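Local structure of monovalent Na+/H+ antiporter subunit A (Dietzia sp. DQ12-45-1b, 7D3U) at residues V646-L658 against P817-A829. The protein probably exchanges sodium ions for protons across the cell membrane as subunit A of the multi-subunit Mrp antiporter complex. Residues are numbered along the deposited sequence; the frame is centred on the assembly and turned at random.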
# COMPACT_ATOMS: atom_id res chain seq x y z
N VAL B 646 4.59 36.15 7.52
CA VAL B 646 6.00 36.53 7.41
C VAL B 646 6.90 35.32 7.65
O VAL B 646 7.86 35.09 6.90
CB VAL B 646 6.32 37.67 8.39
CG1 VAL B 646 7.72 38.18 8.15
CG2 VAL B 646 5.31 38.79 8.22
N ASP B 647 6.62 34.55 8.70
CA ASP B 647 7.42 33.36 8.98
C ASP B 647 7.31 32.35 7.85
O ASP B 647 8.30 31.72 7.45
CB ASP B 647 6.99 32.74 10.31
CG ASP B 647 8.02 31.79 10.88
OD1 ASP B 647 9.02 31.50 10.19
OD2 ASP B 647 7.84 31.32 12.02
N VAL B 648 6.11 32.19 7.29
CA VAL B 648 5.92 31.27 6.18
C VAL B 648 6.65 31.77 4.94
O VAL B 648 7.21 30.98 4.18
CB VAL B 648 4.42 31.06 5.91
CG1 VAL B 648 4.22 30.04 4.80
CG2 VAL B 648 3.72 30.62 7.18
N ALA B 649 6.68 33.09 4.73
CA ALA B 649 7.43 33.64 3.60
C ALA B 649 8.92 33.39 3.76
O ALA B 649 9.61 33.02 2.80
CB ALA B 649 7.15 35.13 3.45
N LEU B 650 9.44 33.60 4.97
CA LEU B 650 10.84 33.29 5.26
C LEU B 650 11.16 31.83 4.93
O LEU B 650 12.11 31.53 4.20
CB LEU B 650 11.13 33.58 6.73
CG LEU B 650 12.19 34.61 7.07
CD1 LEU B 650 12.47 34.60 8.55
CD2 LEU B 650 13.45 34.31 6.29
N THR B 651 10.36 30.91 5.48
CA THR B 651 10.60 29.49 5.25
C THR B 651 10.47 29.14 3.77
O THR B 651 11.21 28.30 3.27
CB THR B 651 9.65 28.66 6.10
OG1 THR B 651 10.00 28.81 7.48
CG2 THR B 651 9.75 27.19 5.73
N GLN B 652 9.54 29.78 3.06
CA GLN B 652 9.38 29.50 1.64
C GLN B 652 10.59 29.95 0.84
O GLN B 652 11.07 29.22 -0.03
CB GLN B 652 8.11 30.17 1.11
CG GLN B 652 7.92 30.01 -0.38
CD GLN B 652 8.06 28.58 -0.83
OE1 GLN B 652 8.95 28.25 -1.61
NE2 GLN B 652 7.18 27.72 -0.35
N LEU B 653 11.11 31.15 1.13
CA LEU B 653 12.33 31.61 0.49
C LEU B 653 13.47 30.63 0.72
O LEU B 653 14.18 30.22 -0.22
CB LEU B 653 12.72 32.99 1.01
CG LEU B 653 12.03 34.20 0.39
CD1 LEU B 653 12.50 35.48 1.06
CD2 LEU B 653 12.32 34.25 -1.10
N LEU B 654 13.67 30.23 1.98
CA LEU B 654 14.80 29.37 2.31
C LEU B 654 14.65 27.98 1.69
O LEU B 654 15.62 27.40 1.21
CB LEU B 654 14.96 29.29 3.82
CG LEU B 654 15.39 30.62 4.44
CD1 LEU B 654 15.39 30.53 5.95
CD2 LEU B 654 16.76 31.00 3.92
N VAL B 655 13.43 27.44 1.69
CA VAL B 655 13.20 26.14 1.08
C VAL B 655 13.36 26.22 -0.43
O VAL B 655 13.85 25.27 -1.05
CB VAL B 655 11.81 25.61 1.49
CG1 VAL B 655 11.32 24.55 0.52
CG2 VAL B 655 11.87 25.05 2.89
N GLU B 656 13.01 27.35 -1.03
CA GLU B 656 13.24 27.52 -2.46
C GLU B 656 14.73 27.51 -2.78
O GLU B 656 15.16 26.85 -3.73
CB GLU B 656 12.60 28.81 -2.96
CG GLU B 656 13.00 29.21 -4.36
CD GLU B 656 14.13 30.21 -4.38
OE1 GLU B 656 14.66 30.53 -3.29
OE2 GLU B 656 14.50 30.68 -5.48
N VAL B 657 15.53 28.21 -1.98
CA VAL B 657 16.97 28.23 -2.27
C VAL B 657 17.58 26.85 -2.02
O VAL B 657 18.43 26.38 -2.79
CB VAL B 657 17.68 29.34 -1.47
CG1 VAL B 657 18.08 28.89 -0.08
CG2 VAL B 657 18.90 29.82 -2.24
N LEU B 658 17.13 26.15 -0.97
CA LEU B 658 17.70 24.85 -0.65
C LEU B 658 17.17 23.74 -1.54
O LEU B 658 17.75 22.65 -1.54
CB LEU B 658 17.46 24.51 0.82
CG LEU B 658 18.35 25.27 1.79
CD1 LEU B 658 18.10 24.82 3.21
CD2 LEU B 658 19.81 25.09 1.42
N PRO B 817 9.58 36.98 13.42
CA PRO B 817 9.47 35.91 12.42
C PRO B 817 10.70 35.01 12.40
O PRO B 817 11.84 35.48 12.36
CB PRO B 817 9.32 36.68 11.10
CG PRO B 817 9.79 38.06 11.40
CD PRO B 817 9.40 38.31 12.81
N GLY B 818 10.46 33.70 12.44
CA GLY B 818 11.48 32.70 12.24
C GLY B 818 12.00 32.10 13.52
O GLY B 818 12.86 32.69 14.18
N GLY B 819 11.50 30.92 13.91
CA GLY B 819 11.93 30.35 15.17
C GLY B 819 13.05 29.33 15.13
O GLY B 819 14.12 29.56 15.70
N GLY B 820 12.84 28.19 14.46
CA GLY B 820 13.92 27.24 14.32
C GLY B 820 14.10 26.69 12.93
O GLY B 820 15.22 26.32 12.54
N PHE B 821 13.04 26.69 12.13
CA PHE B 821 13.14 26.16 10.78
C PHE B 821 13.80 27.15 9.84
O PHE B 821 14.65 26.77 9.04
CB PHE B 821 11.76 25.78 10.24
CG PHE B 821 11.20 24.53 10.85
CD1 PHE B 821 11.58 23.29 10.38
CD2 PHE B 821 10.31 24.60 11.91
CE1 PHE B 821 11.07 22.14 10.94
CE2 PHE B 821 9.80 23.46 12.47
CZ PHE B 821 10.18 22.23 11.98
N ASN B 822 13.41 28.42 9.93
CA ASN B 822 14.12 29.45 9.19
C ASN B 822 15.56 29.57 9.67
O ASN B 822 16.48 29.73 8.86
CB ASN B 822 13.37 30.77 9.33
CG ASN B 822 11.87 30.59 9.22
OD1 ASN B 822 11.30 30.73 8.14
ND2 ASN B 822 11.23 30.24 10.32
N SER B 823 15.77 29.45 10.98
CA SER B 823 17.13 29.44 11.52
C SER B 823 17.97 28.33 10.91
O SER B 823 19.14 28.53 10.59
CB SER B 823 17.09 29.28 13.04
OG SER B 823 16.98 30.54 13.68
N ALA B 824 17.38 27.15 10.74
CA ALA B 824 18.15 26.01 10.25
C ALA B 824 18.33 26.06 8.74
O ALA B 824 19.39 25.68 8.23
CB ALA B 824 17.48 24.71 10.67
N LEU B 825 17.32 26.52 8.00
CA LEU B 825 17.47 26.60 6.56
C LEU B 825 18.41 27.74 6.16
O LEU B 825 19.09 27.64 5.13
CB LEU B 825 16.10 26.77 5.90
CG LEU B 825 15.06 25.68 6.20
CD1 LEU B 825 13.65 26.20 5.93
CD2 LEU B 825 15.32 24.42 5.41
N ILE B 826 18.50 28.79 6.97
CA ILE B 826 19.47 29.84 6.68
C ILE B 826 20.89 29.43 7.04
O ILE B 826 21.84 30.13 6.69
CB ILE B 826 19.10 31.14 7.42
CG1 ILE B 826 19.54 32.36 6.61
CG2 ILE B 826 19.71 31.18 8.80
CD1 ILE B 826 19.21 33.67 7.27
N GLY B 827 21.06 28.30 7.73
CA GLY B 827 22.37 27.73 7.94
C GLY B 827 22.66 26.70 6.87
O GLY B 827 23.81 26.49 6.47
N GLY B 828 21.60 26.05 6.39
CA GLY B 828 21.74 25.21 5.21
C GLY B 828 22.17 26.01 3.99
O GLY B 828 22.93 25.53 3.16
N ALA B 829 21.68 27.25 3.88
CA ALA B 829 22.16 28.14 2.83
C ALA B 829 23.65 28.43 3.00
O ALA B 829 24.39 28.51 2.01
CB ALA B 829 21.35 29.43 2.82
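P817 lies against the first turn of helix 646-667, its CB 3.7 Å from V646 CG1, at the start of a pair of predicted transmembrane helices that combines polar and apolar packing. Next along the chain, the CA of G818 lies close to OD1 of the D647 carboxylate. G820 occupies the N-cap position of helix 821-837. In the first turn of that helix, N822 reaches across as a knob into the hole formed by D647, L650, T651 and L654. Its amide works from both ends: T651 OG1 donates to OD1, though the modelled 2.4 Å is too short to be trusted in detail, and ND2 makes a weak, bent bond (122° at the hydrogen) to D647 OD1, with amide and carboxylate planes 40° apart. With chi1 at -162° the D647 carboxylate swings away from its own backbone N, and its end comes nearer to this asparagine within a buried interface. The segments 646-658 and 821-829 run in the same general direction, inclined by 25°, with a closest axis approach of 9.2 Å, and join the MbhD-like and MnhB-like parts of the chain; L61 of the neighbouring subunit F packs on L650, and I76 of subunit C on V655. L825 is the second knob, seated among T651, L654, V655 and L658, its CB 3.5 Å from L654 CB while CD1 meets V655 CG2. I826 adds its CB against L654 CD1. At G828, L658 CD2 lies against the backbone, 3.6 Å from G828 O.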